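Local coordinates for protein beta-hexosaminidase LpqI (Mycobacterium tuberculosis H37Rv, PDB 6GFV) that hydrolyses terminal beta-1,4-linked N-acetylglucosamine residues from peptidoglycan fragments and so takes part in mycobacterial cell-wall recycling, at residues T41-G46 with E304-L309; D114-R119 with G164-G169; P183-G188 with G227-P232; P212-V217 with Y256-F261; D269-A274 with A297-T302. All coordinates share one frame; numbering follows the deposited sequence.

Interactions 1 to 4 are buried, whereas interaction 5 is only partly buried, although it lies closest to the chain's centre, beside the probable catalytic residues. Interactions 1 and 2 lie on opposite sides of that centre and pack outer elements of the barrel: interaction 1 is purely apolar, interaction 2 adds a CH-pi contact and a water bridge. Interaction 4 ties a helix to a loop and, like interaction 5, has a direct hydrogen bond across its segments. Interactions 3 and 5 reach the same sheet; His228 NE2 of interaction 3 is hydrogen-bonded to Asp269 O of interaction 5. Trp299 links interaction 5 to interaction 1, and Gly164 touches Leu216 between interactions 2 and 4.

Interaction 1: residues T41-G46 with E304-L309; sequences TNYHVG and EVPAVL
Tyr43, at the end of helix 33-43, faces the first turn of helix 305-317, and the CA atoms come nearest at Tyr43 and Pro306, 7.5 Å apart. The chain leaves the helix at His44, which takes a positive phi, and then brings Val45 alongside Val305. No hydrogen bond joins the segments; the contact is made by apolar groups gathered around one aromatic ring. Tyr43 has CG anti to its carbonyl carbon (chi1 -60°), which sends the ring across the gap between the two helices. Near the root of the side chain, Tyr43 CB meets Val305 CG1 at 3.7 Å, and the same methyl lies obliquely to the ring. Pro306 covers the far end: its CD sits over one face, displaced toward the rim, while Pro306 CB approaches Tyr43 OH to 3.8 Å. The opposite face is covered by CB of the preceding Asn42, 3.7 Å above the ring plane, so the tyrosine is held between its own helix and the incoming proline. Leu309, one turn after Val305, adds CD1 at 4.2 Å from Tyr43 CD1. Val305 CG1 serves a second neighbour as well, lying 4.3 Å from Val45 CG1. Beyond the contact, Leu309 also packs on helix 18-23, and Val305 rests on Trp299 of the preceding strand. Helices 33-43 and 305-317 follow strands 26-29 and 297-299, which pair in parallel, and the arrangement is that of neighbouring outer helices packing side by side in a TIM-type barrel.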
# COMPACT_ATOMS: atom_id res chain seq x y z
N THR A 41 18.88 8.72 -5.56
CA THR A 41 19.79 9.83 -5.79
C THR A 41 19.35 10.72 -6.96
O THR A 41 19.42 11.94 -6.88
CB THR A 41 21.24 9.32 -6.02
OG1 THR A 41 21.76 8.78 -4.81
CG2 THR A 41 22.17 10.45 -6.46
N ASN A 42 18.88 10.09 -8.03
CA ASN A 42 18.59 10.82 -9.26
C ASN A 42 17.16 11.37 -9.39
O ASN A 42 16.94 12.35 -10.09
CB ASN A 42 18.89 9.93 -10.45
CG ASN A 42 20.36 9.63 -10.58
OD1 ASN A 42 21.20 10.43 -10.15
ND2 ASN A 42 20.69 8.48 -11.14
N TYR A 43 16.20 10.75 -8.71
CA TYR A 43 14.79 11.11 -8.90
C TYR A 43 14.04 11.38 -7.60
O TYR A 43 12.90 11.84 -7.63
CB TYR A 43 14.09 10.02 -9.70
CG TYR A 43 14.71 9.83 -11.07
CD1 TYR A 43 14.55 10.80 -12.05
CD2 TYR A 43 15.46 8.70 -11.37
CE1 TYR A 43 15.12 10.65 -13.29
CE2 TYR A 43 16.04 8.54 -12.62
CZ TYR A 43 15.87 9.53 -13.57
OH TYR A 43 16.44 9.39 -14.82
N HIS A 44 14.67 11.08 -6.47
CA HIS A 44 14.16 11.43 -5.14
C HIS A 44 12.79 10.83 -4.82
O HIS A 44 11.94 11.49 -4.22
CB HIS A 44 14.06 12.96 -4.99
CG HIS A 44 15.29 13.69 -5.43
ND1 HIS A 44 15.25 14.97 -5.94
CD2 HIS A 44 16.60 13.33 -5.42
CE1 HIS A 44 16.48 15.36 -6.24
NE2 HIS A 44 17.31 14.38 -5.93
N VAL A 45 12.58 9.58 -5.20
CA VAL A 45 11.30 8.91 -4.98
C VAL A 45 10.98 8.80 -3.50
O VAL A 45 11.87 8.70 -2.66
CB VAL A 45 11.28 7.50 -5.61
CG1 VAL A 45 11.31 7.58 -7.13
CG2 VAL A 45 12.44 6.64 -5.09
N GLY A 46 9.69 8.85 -3.19
CA GLY A 46 9.23 8.78 -1.82
C GLY A 46 9.51 7.47 -1.12
O GLY A 46 9.60 7.42 0.09
N GLU A 304 10.65 3.22 -15.36
CA GLU A 304 9.60 4.10 -15.86
C GLU A 304 9.59 5.48 -15.21
O GLU A 304 8.89 6.37 -15.67
CB GLU A 304 8.24 3.44 -15.68
CG GLU A 304 8.06 2.14 -16.44
CD GLU A 304 8.61 0.94 -15.71
OE1 GLU A 304 9.28 1.12 -14.68
OE2 GLU A 304 8.38 -0.20 -16.16
N VAL A 305 10.39 5.66 -14.16
CA VAL A 305 10.30 6.86 -13.33
C VAL A 305 10.54 8.19 -14.05
O VAL A 305 9.75 9.11 -13.86
CB VAL A 305 11.25 6.77 -12.11
CG1 VAL A 305 11.39 8.11 -11.42
CG2 VAL A 305 10.74 5.73 -11.13
N PRO A 306 11.61 8.31 -14.86
CA PRO A 306 11.77 9.59 -15.59
C PRO A 306 10.58 9.95 -16.50
O PRO A 306 10.19 11.10 -16.54
CB PRO A 306 13.03 9.37 -16.42
CG PRO A 306 13.24 7.88 -16.45
CD PRO A 306 12.75 7.41 -15.12
N ALA A 307 10.02 8.97 -17.20
CA ALA A 307 8.87 9.22 -18.06
C ALA A 307 7.62 9.60 -17.26
O ALA A 307 6.87 10.48 -17.66
CB ALA A 307 8.58 8.01 -18.92
N VAL A 308 7.41 8.92 -16.14
CA VAL A 308 6.25 9.12 -15.29
C VAL A 308 6.22 10.54 -14.74
O VAL A 308 5.19 11.20 -14.78
CB VAL A 308 6.21 8.09 -14.14
CG1 VAL A 308 5.18 8.48 -13.08
CG2 VAL A 308 5.92 6.71 -14.67
N LEU A 309 7.37 11.01 -14.26
CA LEU A 309 7.50 12.35 -13.71
C LEU A 309 7.34 13.42 -14.78
O LEU A 309 6.86 14.50 -14.50
CB LEU A 309 8.85 12.55 -13.01
CG LEU A 309 9.14 11.85 -11.69
CD1 LEU A 309 10.61 12.00 -11.32
CD2 LEU A 309 8.25 12.40 -10.57

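Interaction 2: residues D114-R119 with G164-G169; sequences DLARDR and GAYAQG
Ala116 and Tyr166 make the central CH-pi contact: Ala116 CB stands 3.7 Å from the centroid of the Tyr166 ring, only 5° off its normal. The same methyl also touches main chain, approaching Tyr166 O to 3.4 Å and packing on Gly169 CA. A CA-H...O contact follows alongside, with Arg117 CA 3.3 Å from Gly169 O. With no side chain on Gly169, the helix axes can approach to 7.3 Å, crossing at -30°. Among the polar groups, one water joins the segments by accepting from Arg119 NE at 2.8 Å, in the plane of the guanidinium, and lying 3.0 Å from Tyr166 OH. The other nitrogens of that guanidinium are engaged by Glu81, in a salt bridge, and by Gly95 O. Arg117, bent at chi3, reaches back along its own helix to Asp114, where NH2 and OD1 form a 3.1 Å salt bridge that meets the oxygen from above the carboxylate plane; its NH1 pairs with Asp172. The chemistry thus divides in two: close, apolar helix packing where Ala116 meets the ring face and Gly169 lets the backbones come close, and a water that bridges Arg119 NE and Tyr166 OH, with no direct hydrogen bond across the interface.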
# COMPACT_ATOMS: atom_id res chain seq x y z
N ASP A 114 0.68 -11.59 19.02
CA ASP A 114 2.06 -11.97 19.39
C ASP A 114 2.94 -12.19 18.17
O ASP A 114 4.03 -11.64 18.08
CB ASP A 114 2.07 -13.25 20.23
CG ASP A 114 1.43 -13.09 21.60
OD1 ASP A 114 1.26 -11.96 22.08
OD2 ASP A 114 1.11 -14.13 22.20
N LEU A 115 2.46 -13.00 17.23
CA LEU A 115 3.27 -13.38 16.08
C LEU A 115 3.52 -12.18 15.19
O LEU A 115 4.64 -11.99 14.71
CB LEU A 115 2.62 -14.52 15.28
CG LEU A 115 3.33 -14.99 13.99
CD1 LEU A 115 4.70 -15.57 14.28
CD2 LEU A 115 2.50 -16.00 13.24
N ALA A 116 2.49 -11.37 14.96
CA ALA A 116 2.65 -10.18 14.12
C ALA A 116 3.67 -9.21 14.72
O ALA A 116 4.46 -8.61 14.00
CB ALA A 116 1.32 -9.48 13.92
N ARG A 117 3.65 -9.06 16.04
CA ARG A 117 4.55 -8.14 16.71
C ARG A 117 6.00 -8.61 16.61
O ARG A 117 6.90 -7.81 16.36
CB ARG A 117 4.15 -7.95 18.18
CG ARG A 117 5.09 -7.05 18.97
CD ARG A 117 4.56 -6.73 20.37
NE ARG A 117 4.42 -7.92 21.22
CZ ARG A 117 3.27 -8.50 21.52
NH1 ARG A 117 2.13 -8.03 21.03
NH2 ARG A 117 3.25 -9.57 22.30
N ASP A 118 6.23 -9.90 16.81
CA ASP A 118 7.58 -10.44 16.69
C ASP A 118 8.16 -10.29 15.27
O ASP A 118 9.27 -9.78 15.10
CB ASP A 118 7.61 -11.91 17.08
CG ASP A 118 9.01 -12.46 17.10
OD1 ASP A 118 9.78 -12.11 18.01
OD2 ASP A 118 9.35 -13.22 16.18
N ARG A 119 7.42 -10.77 14.28
CA ARG A 119 7.79 -10.60 12.87
C ARG A 119 7.98 -9.13 12.51
O ARG A 119 8.91 -8.78 11.78
CB ARG A 119 6.73 -11.25 11.96
CG ARG A 119 6.73 -12.81 11.98
CD ARG A 119 5.62 -13.46 11.13
NE ARG A 119 5.93 -13.50 9.71
CZ ARG A 119 6.67 -14.44 9.12
NH1 ARG A 119 7.18 -15.43 9.83
NH2 ARG A 119 6.91 -14.37 7.81
N GLY A 164 -7.55 -7.58 12.55
CA GLY A 164 -7.39 -6.51 13.53
C GLY A 164 -6.22 -6.78 14.46
O GLY A 164 -5.39 -5.91 14.69
N ALA A 165 -6.15 -8.00 14.98
CA ALA A 165 -5.02 -8.42 15.81
C ALA A 165 -3.69 -8.33 15.05
O ALA A 165 -2.72 -7.91 15.63
CB ALA A 165 -5.22 -9.84 16.33
N TYR A 166 -3.66 -8.72 13.78
CA TYR A 166 -2.41 -8.70 13.01
C TYR A 166 -1.91 -7.27 12.81
O TYR A 166 -0.72 -6.98 13.01
CB TYR A 166 -2.56 -9.38 11.65
CG TYR A 166 -1.24 -9.92 11.11
CD1 TYR A 166 -0.35 -9.11 10.43
CD2 TYR A 166 -0.88 -11.26 11.32
CE1 TYR A 166 0.86 -9.60 9.95
CE2 TYR A 166 0.33 -11.76 10.85
CZ TYR A 166 1.19 -10.92 10.17
OH TYR A 166 2.38 -11.40 9.71
N ALA A 167 -2.81 -6.39 12.40
CA ALA A 167 -2.48 -4.98 12.25
C ALA A 167 -1.94 -4.36 13.55
O ALA A 167 -0.98 -3.60 13.52
CB ALA A 167 -3.71 -4.19 11.77
N GLN A 168 -2.54 -4.70 14.68
CA GLN A 168 -2.13 -4.14 15.96
C GLN A 168 -0.73 -4.63 16.31
O GLN A 168 0.07 -3.87 16.86
CB GLN A 168 -3.12 -4.49 17.08
CG GLN A 168 -2.89 -3.77 18.41
CD GLN A 168 -2.71 -2.27 18.25
OE1 GLN A 168 -3.54 -1.59 17.67
NE2 GLN A 168 -1.60 -1.76 18.76
N GLY A 169 -0.44 -5.89 15.98
CA GLY A 169 0.87 -6.47 16.21
C GLY A 169 1.97 -5.69 15.49
O GLY A 169 2.96 -5.30 16.09
O HOH W 1 5.09 -11.08 8.49

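Interaction 3: residues P183-G188 with G227-P232; sequences PGHGRG and GHLQVP
Pro183 and Leu229 touch where the chain has just left strand 176-182, the parallel neighbour of strand 223-230; the CA atoms come nearest at Pro183 and Gly227, 7.3 Å apart. A cis peptide precedes Pro183, Gly184 adopts a positive phi, and a type I turn from His185 to Gly188 folds the loop over; in the other segment, His228 is the centre of an inverse gamma turn that leads into Leu229. No hydrogen bond crosses the contact. Leu229 has CG anti to its carbonyl carbon (chi1 -62°), and its methyls divide between His185 and Gly184. CD2 settles over the centre of one face of the His185 ring, 3.9 Å from the centroid and 11° off the normal, a CH-pi contact in which the side chains cross at about a right angle. CD1 turns to the main chain, with Gly184 O 3.5 Å from Leu229 CD1, and also touches Pro183 CD. Further along, Pro183 and Val231 meet tip to tip, Pro183 CG lying 3.9 Å from Val231 CG2, beside Leu205 of helix 202-206. The imidazole NE2 is hydrogen-bonded to Ser192 OG, and the ring stacks edge-to-face on His181, a probable substrate-binding residue. The leucine methyl thus lies on the pi face of an imidazole whose NE2 is fixed by the loop of Asp191 and His193, consistent with a second-shell role beside these probable catalytic groups.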
# COMPACT_ATOMS: atom_id res chain seq x y z
N PRO A 183 -12.46 -2.43 -2.38
CA PRO A 183 -13.44 -2.69 -1.32
C PRO A 183 -13.82 -4.15 -1.18
O PRO A 183 -14.93 -4.44 -0.77
CB PRO A 183 -14.65 -1.89 -1.79
CG PRO A 183 -14.62 -2.10 -3.28
CD PRO A 183 -13.14 -2.15 -3.66
N GLY A 184 -12.93 -5.07 -1.54
CA GLY A 184 -13.16 -6.47 -1.27
C GLY A 184 -12.88 -7.37 -2.46
O GLY A 184 -13.61 -7.34 -3.44
N HIS A 185 -11.81 -8.16 -2.36
CA HIS A 185 -11.35 -9.07 -3.42
C HIS A 185 -11.83 -10.50 -3.23
O HIS A 185 -11.68 -11.32 -4.11
CB HIS A 185 -9.81 -9.08 -3.47
CG HIS A 185 -9.23 -9.38 -4.81
ND1 HIS A 185 -9.65 -10.44 -5.58
CD2 HIS A 185 -8.25 -8.76 -5.51
CE1 HIS A 185 -8.94 -10.47 -6.70
NE2 HIS A 185 -8.09 -9.46 -6.68
N GLY A 186 -12.35 -10.81 -2.05
CA GLY A 186 -12.64 -12.18 -1.67
C GLY A 186 -13.57 -12.96 -2.58
O GLY A 186 -13.38 -14.17 -2.79
N ARG A 187 -14.58 -12.29 -3.13
CA ARG A 187 -15.49 -12.96 -4.06
C ARG A 187 -15.36 -12.41 -5.49
O ARG A 187 -16.30 -12.44 -6.24
CB ARG A 187 -16.94 -12.86 -3.57
CG ARG A 187 -17.17 -13.48 -2.19
CD ARG A 187 -17.45 -12.39 -1.15
NE ARG A 187 -17.47 -12.85 0.24
CZ ARG A 187 -18.50 -13.48 0.82
NH1 ARG A 187 -19.58 -13.77 0.11
NH2 ARG A 187 -18.44 -13.84 2.09
N GLY A 188 -14.18 -11.91 -5.84
CA GLY A 188 -13.92 -11.42 -7.19
C GLY A 188 -14.09 -12.47 -8.27
O GLY A 188 -14.05 -13.67 -7.99
N GLY A 227 -7.73 -2.25 -4.51
CA GLY A 227 -7.53 -3.21 -5.58
C GLY A 227 -7.99 -2.77 -6.97
O GLY A 227 -8.67 -1.75 -7.12
N HIS A 228 -7.58 -3.54 -7.97
CA HIS A 228 -7.93 -3.32 -9.35
C HIS A 228 -9.27 -3.98 -9.64
O HIS A 228 -9.34 -4.94 -10.42
CB HIS A 228 -6.86 -3.91 -10.30
CG HIS A 228 -5.47 -3.42 -10.06
ND1 HIS A 228 -5.18 -2.14 -9.65
CD2 HIS A 228 -4.27 -4.05 -10.21
CE1 HIS A 228 -3.87 -2.00 -9.53
NE2 HIS A 228 -3.30 -3.14 -9.87
N LEU A 229 -10.31 -3.49 -8.98
CA LEU A 229 -11.59 -4.18 -8.90
C LEU A 229 -12.75 -3.36 -9.47
O LEU A 229 -13.00 -2.25 -9.02
CB LEU A 229 -11.89 -4.53 -7.44
CG LEU A 229 -10.94 -5.47 -6.71
CD1 LEU A 229 -11.21 -5.47 -5.23
CD2 LEU A 229 -11.06 -6.88 -7.26
N GLN A 230 -13.43 -3.91 -10.47
CA GLN A 230 -14.63 -3.31 -11.03
C GLN A 230 -15.83 -3.62 -10.12
O GLN A 230 -16.08 -4.76 -9.77
CB GLN A 230 -14.87 -3.82 -12.45
CG GLN A 230 -13.78 -3.45 -13.45
CD GLN A 230 -13.88 -4.23 -14.74
OE1 GLN A 230 -14.93 -4.30 -15.36
NE2 GLN A 230 -12.78 -4.85 -15.13
N VAL A 231 -16.55 -2.59 -9.72
CA VAL A 231 -17.61 -2.74 -8.74
C VAL A 231 -18.95 -2.22 -9.27
O VAL A 231 -19.12 -1.02 -9.46
CB VAL A 231 -17.26 -2.01 -7.44
CG1 VAL A 231 -18.35 -2.22 -6.39
CG2 VAL A 231 -15.87 -2.44 -6.92
N PRO A 232 -19.91 -3.14 -9.51
CA PRO A 232 -21.24 -2.75 -10.00
C PRO A 232 -21.98 -1.83 -9.02
O PRO A 232 -22.12 -2.15 -7.85
CB PRO A 232 -21.96 -4.10 -10.16
CG PRO A 232 -20.83 -5.13 -10.25
CD PRO A 232 -19.75 -4.60 -9.38

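Interaction 4: residues P212-V217 with Y256-F261; sequences PYRTLV and YGAPPF
Arg214 stretches over the backbone of Tyr256 and Gly257, its chain extended from CG to NE. At the end of that reach Arg214 NE donates to Tyr256 O at 2.8 Å, a bent bond with an N-H...O angle of 134°, and the acceptor is tilted out of the guanidinium plane. Arg214 CD also packs against Gly257 O. Tyr256 has its CG between the backbone N and the carbonyl carbon (chi1 73°), and this turns the ring back toward the helix: Tyr256 OH comes to 3.7 Å from Tyr213 CB, and the ring edge lies near Arg214 N. Ala258 CB covers one face of that ring, 3.3 Å above its plane toward the rim, and at the same time touches Arg214 CA at 3.9 Å. At the far end Phe261 CD1 meets Val217 CB at 3.9 Å, with Val217 O at the ring edge. A water donates to Pro260 O, and weakly to Val217 O. Tyr213 itself packs edge-to-face on Phe182. The contact clamps helix 211-216, which leads into strand 223-230, to the loop before strand 265-267, the parallel neighbour of that strand, as expected for the outer layer of a TIM-type barrel.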
# COMPACT_ATOMS: atom_id res chain seq x y z
N PRO A 212 -15.51 -5.37 7.89
CA PRO A 212 -14.25 -5.20 8.64
C PRO A 212 -13.68 -3.78 8.60
O PRO A 212 -13.21 -3.32 9.62
CB PRO A 212 -13.30 -6.19 7.94
CG PRO A 212 -14.20 -7.25 7.47
CD PRO A 212 -15.43 -6.51 6.97
N TYR A 213 -13.76 -3.10 7.47
CA TYR A 213 -13.20 -1.76 7.38
C TYR A 213 -13.86 -0.77 8.35
O TYR A 213 -13.18 0.13 8.83
CB TYR A 213 -13.30 -1.22 5.94
CG TYR A 213 -12.38 -1.91 4.94
CD1 TYR A 213 -11.08 -1.48 4.73
CD2 TYR A 213 -12.83 -2.97 4.19
CE1 TYR A 213 -10.25 -2.11 3.81
CE2 TYR A 213 -12.01 -3.60 3.26
CZ TYR A 213 -10.73 -3.16 3.07
OH TYR A 213 -9.95 -3.82 2.16
N ARG A 214 -15.16 -0.91 8.64
CA ARG A 214 -15.86 0.06 9.50
C ARG A 214 -15.14 0.32 10.83
O ARG A 214 -15.14 1.43 11.32
CB ARG A 214 -17.30 -0.39 9.82
CG ARG A 214 -18.20 -0.61 8.62
CD ARG A 214 -19.58 -1.11 9.11
NE ARG A 214 -20.46 -1.48 8.02
CZ ARG A 214 -21.57 -2.20 8.16
NH1 ARG A 214 -21.92 -2.64 9.35
NH2 ARG A 214 -22.31 -2.49 7.10
N THR A 215 -14.51 -0.71 11.38
CA THR A 215 -13.80 -0.53 12.63
C THR A 215 -12.27 -0.47 12.45
O THR A 215 -11.60 0.17 13.22
CB THR A 215 -14.15 -1.63 13.64
OG1 THR A 215 -13.73 -2.89 13.14
CG2 THR A 215 -15.66 -1.69 13.87
N LEU A 216 -11.72 -1.11 11.43
CA LEU A 216 -10.25 -1.15 11.33
C LEU A 216 -9.62 0.14 10.80
O LEU A 216 -8.45 0.42 11.07
CB LEU A 216 -9.80 -2.33 10.47
CG LEU A 216 -10.15 -3.72 11.01
CD1 LEU A 216 -9.45 -4.78 10.19
CD2 LEU A 216 -9.80 -3.85 12.49
N VAL A 217 -10.38 0.95 10.06
CA VAL A 217 -9.81 2.17 9.49
C VAL A 217 -9.61 3.25 10.55
O VAL A 217 -8.94 4.24 10.29
CB VAL A 217 -10.68 2.76 8.35
CG1 VAL A 217 -10.93 1.73 7.27
CG2 VAL A 217 -11.99 3.33 8.90
N TYR A 256 -20.95 3.18 3.61
CA TYR A 256 -20.88 1.77 4.03
C TYR A 256 -20.84 1.62 5.55
O TYR A 256 -20.43 0.59 6.07
CB TYR A 256 -19.69 1.06 3.36
CG TYR A 256 -18.30 1.38 3.86
CD1 TYR A 256 -17.58 2.45 3.35
CD2 TYR A 256 -17.68 0.58 4.81
CE1 TYR A 256 -16.31 2.73 3.79
CE2 TYR A 256 -16.40 0.86 5.27
CZ TYR A 256 -15.72 1.93 4.75
OH TYR A 256 -14.45 2.20 5.21
N GLY A 257 -21.29 2.66 6.26
CA GLY A 257 -21.39 2.64 7.71
C GLY A 257 -20.10 2.88 8.51
O GLY A 257 -19.98 2.41 9.63
N ALA A 258 -19.17 3.63 7.93
CA ALA A 258 -17.88 3.89 8.54
C ALA A 258 -17.64 5.38 8.77
O ALA A 258 -18.18 6.21 8.07
CB ALA A 258 -16.77 3.33 7.67
N PRO A 259 -16.80 5.72 9.76
CA PRO A 259 -16.32 7.10 9.88
C PRO A 259 -15.43 7.45 8.68
O PRO A 259 -15.07 6.55 7.94
CB PRO A 259 -15.55 7.09 11.19
CG PRO A 259 -15.29 5.70 11.47
CD PRO A 259 -16.35 4.88 10.87
N PRO A 260 -15.11 8.73 8.48
CA PRO A 260 -14.27 9.07 7.32
C PRO A 260 -12.83 8.59 7.48
O PRO A 260 -12.42 8.38 8.62
CB PRO A 260 -14.32 10.60 7.28
CG PRO A 260 -15.40 11.00 8.22
CD PRO A 260 -15.53 9.91 9.23
N PHE A 261 -12.08 8.41 6.38
CA PHE A 261 -10.68 7.98 6.45
C PHE A 261 -9.74 8.99 5.81
O PHE A 261 -9.86 9.27 4.62
CB PHE A 261 -10.47 6.61 5.78
CG PHE A 261 -9.05 6.11 5.84
CD1 PHE A 261 -8.48 5.74 7.05
CD2 PHE A 261 -8.28 6.00 4.70
CE1 PHE A 261 -7.16 5.27 7.11
CE2 PHE A 261 -6.96 5.54 4.75
CZ PHE A 261 -6.42 5.17 5.95
O HOH W 2 -11.07 6.72 10.34

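Interaction 5: residues D269-A274 with A297-T302; sequences DLSGMA and ALWVTT
With CG anti to the backbone N (chi1 167°), Asp269 places its carboxylate against Val300, while Ser271, whose OG lies between the backbone N and carbonyl carbon (chi1 68°), brings its hydroxyl beside Trp299 CB and Val300 CG2. Asp269 OD1 comes to 3.4 Å from Trp299 CA, and the Asp269 and Val300 side chains cross at about a right angle, with Val300 CG1 3.5 Å from Asp269 CG. Asp269 OD1 is also the acceptor of an Asx turn: Ser271 N donates to Asp269 OD1 at 3.1 Å, from above the carboxylate plane, and Gly272 N adds weak bonds to both oxygens. The main-chain link across the contact is Leu270 N to Leu298 O, 3.0 Å long and moderately straight (157°). Leu270 continues past it, CD1 touching Ala297 CB at 4.1 Å. Ser271 OG meets the indole of Trp299 in its plane, at the edge, and lies 3.4 Å from Trp299 CB. A water bridges Ser271 OG to Thr301 OG1, donating to the threonine, which is also bonded to Glu304. The turn follows directly on Asp268, the probable nucleophile, and the loop is tied to strand 223-230 as well. Strand 297-299, parallel to strand 26-29, is thereby bound to the loop between strand 265-267 and helix 274-277, and helix 282-292 packs against both Ser271 and Trp299.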
# COMPACT_ATOMS: atom_id res chain seq x y z
N ASP A 269 -0.30 -2.81 -7.33
CA ASP A 269 0.79 -2.75 -8.32
C ASP A 269 0.32 -2.44 -9.74
O ASP A 269 -0.39 -3.23 -10.35
CB ASP A 269 1.57 -4.09 -8.30
CG ASP A 269 2.52 -4.26 -9.49
OD1 ASP A 269 3.10 -3.27 -9.97
OD2 ASP A 269 2.70 -5.40 -9.95
N LEU A 270 0.75 -1.30 -10.26
CA LEU A 270 0.27 -0.75 -11.54
C LEU A 270 0.98 -1.29 -12.78
O LEU A 270 0.50 -1.11 -13.91
CB LEU A 270 0.41 0.78 -11.54
CG LEU A 270 -0.35 1.51 -10.42
CD1 LEU A 270 0.11 2.94 -10.26
CD2 LEU A 270 -1.85 1.46 -10.68
N SER A 271 2.13 -1.93 -12.60
CA SER A 271 2.91 -2.29 -13.76
C SER A 271 2.81 -3.77 -14.01
O SER A 271 2.50 -4.20 -15.12
CB SER A 271 4.38 -1.86 -13.58
OG SER A 271 5.00 -2.61 -12.57
N GLY A 272 3.03 -4.55 -12.97
CA GLY A 272 3.09 -6.00 -13.09
C GLY A 272 1.75 -6.70 -13.16
O GLY A 272 1.71 -7.91 -13.23
N MET A 273 0.65 -5.96 -13.14
CA MET A 273 -0.65 -6.63 -13.12
C MET A 273 -1.47 -6.33 -14.35
O MET A 273 -1.74 -5.16 -14.66
CB MET A 273 -1.42 -6.26 -11.85
CG MET A 273 -0.73 -6.74 -10.59
SD MET A 273 -1.60 -6.34 -9.07
CE MET A 273 -2.80 -7.65 -9.02
N ALA A 274 -1.88 -7.39 -15.04
CA ALA A 274 -2.57 -7.28 -16.32
C ALA A 274 -3.90 -6.55 -16.24
O ALA A 274 -4.35 -6.00 -17.24
CB ALA A 274 -2.78 -8.66 -16.91
N ALA A 297 1.33 5.97 -5.51
CA ALA A 297 1.27 5.18 -6.72
C ALA A 297 2.41 4.14 -6.71
O ALA A 297 3.58 4.49 -6.71
CB ALA A 297 1.38 6.05 -7.94
N LEU A 298 2.03 2.87 -6.72
CA LEU A 298 2.93 1.76 -6.50
C LEU A 298 3.12 0.90 -7.75
O LEU A 298 2.14 0.55 -8.41
CB LEU A 298 2.40 0.90 -5.36
CG LEU A 298 3.12 -0.40 -5.03
CD1 LEU A 298 4.40 -0.12 -4.27
CD2 LEU A 298 2.23 -1.32 -4.23
N TRP A 299 4.37 0.57 -8.07
CA TRP A 299 4.67 -0.44 -9.09
C TRP A 299 6.09 -1.01 -8.87
O TRP A 299 6.81 -0.55 -7.99
CB TRP A 299 4.48 0.11 -10.52
CG TRP A 299 5.51 1.04 -11.13
CD1 TRP A 299 6.46 0.71 -12.07
CD2 TRP A 299 5.67 2.45 -10.91
NE1 TRP A 299 7.19 1.82 -12.42
CE2 TRP A 299 6.74 2.89 -11.71
CE3 TRP A 299 5.02 3.37 -10.09
CZ2 TRP A 299 7.16 4.22 -11.73
CZ3 TRP A 299 5.45 4.68 -10.09
CH2 TRP A 299 6.51 5.10 -10.91
N VAL A 300 6.46 -2.01 -9.66
CA VAL A 300 7.55 -2.90 -9.24
C VAL A 300 8.88 -2.77 -9.98
O VAL A 300 9.75 -3.61 -9.81
CB VAL A 300 7.12 -4.38 -9.35
CG1 VAL A 300 5.90 -4.64 -8.48
CG2 VAL A 300 6.86 -4.78 -10.80
N THR A 301 9.06 -1.71 -10.76
CA THR A 301 10.31 -1.49 -11.48
C THR A 301 10.66 -0.01 -11.47
O THR A 301 9.76 0.83 -11.33
CB THR A 301 10.24 -1.95 -12.96
OG1 THR A 301 9.08 -1.39 -13.57
CG2 THR A 301 10.19 -3.46 -13.07
N THR A 302 11.93 0.32 -11.65
CA THR A 302 12.38 1.71 -11.59
C THR A 302 12.45 2.42 -12.94
O THR A 302 12.45 3.63 -12.99
CB THR A 302 13.79 1.83 -10.95
OG1 THR A 302 14.74 1.09 -11.72
CG2 THR A 302 13.79 1.31 -9.53
O HOH W 3 6.95 -3.54 -14.41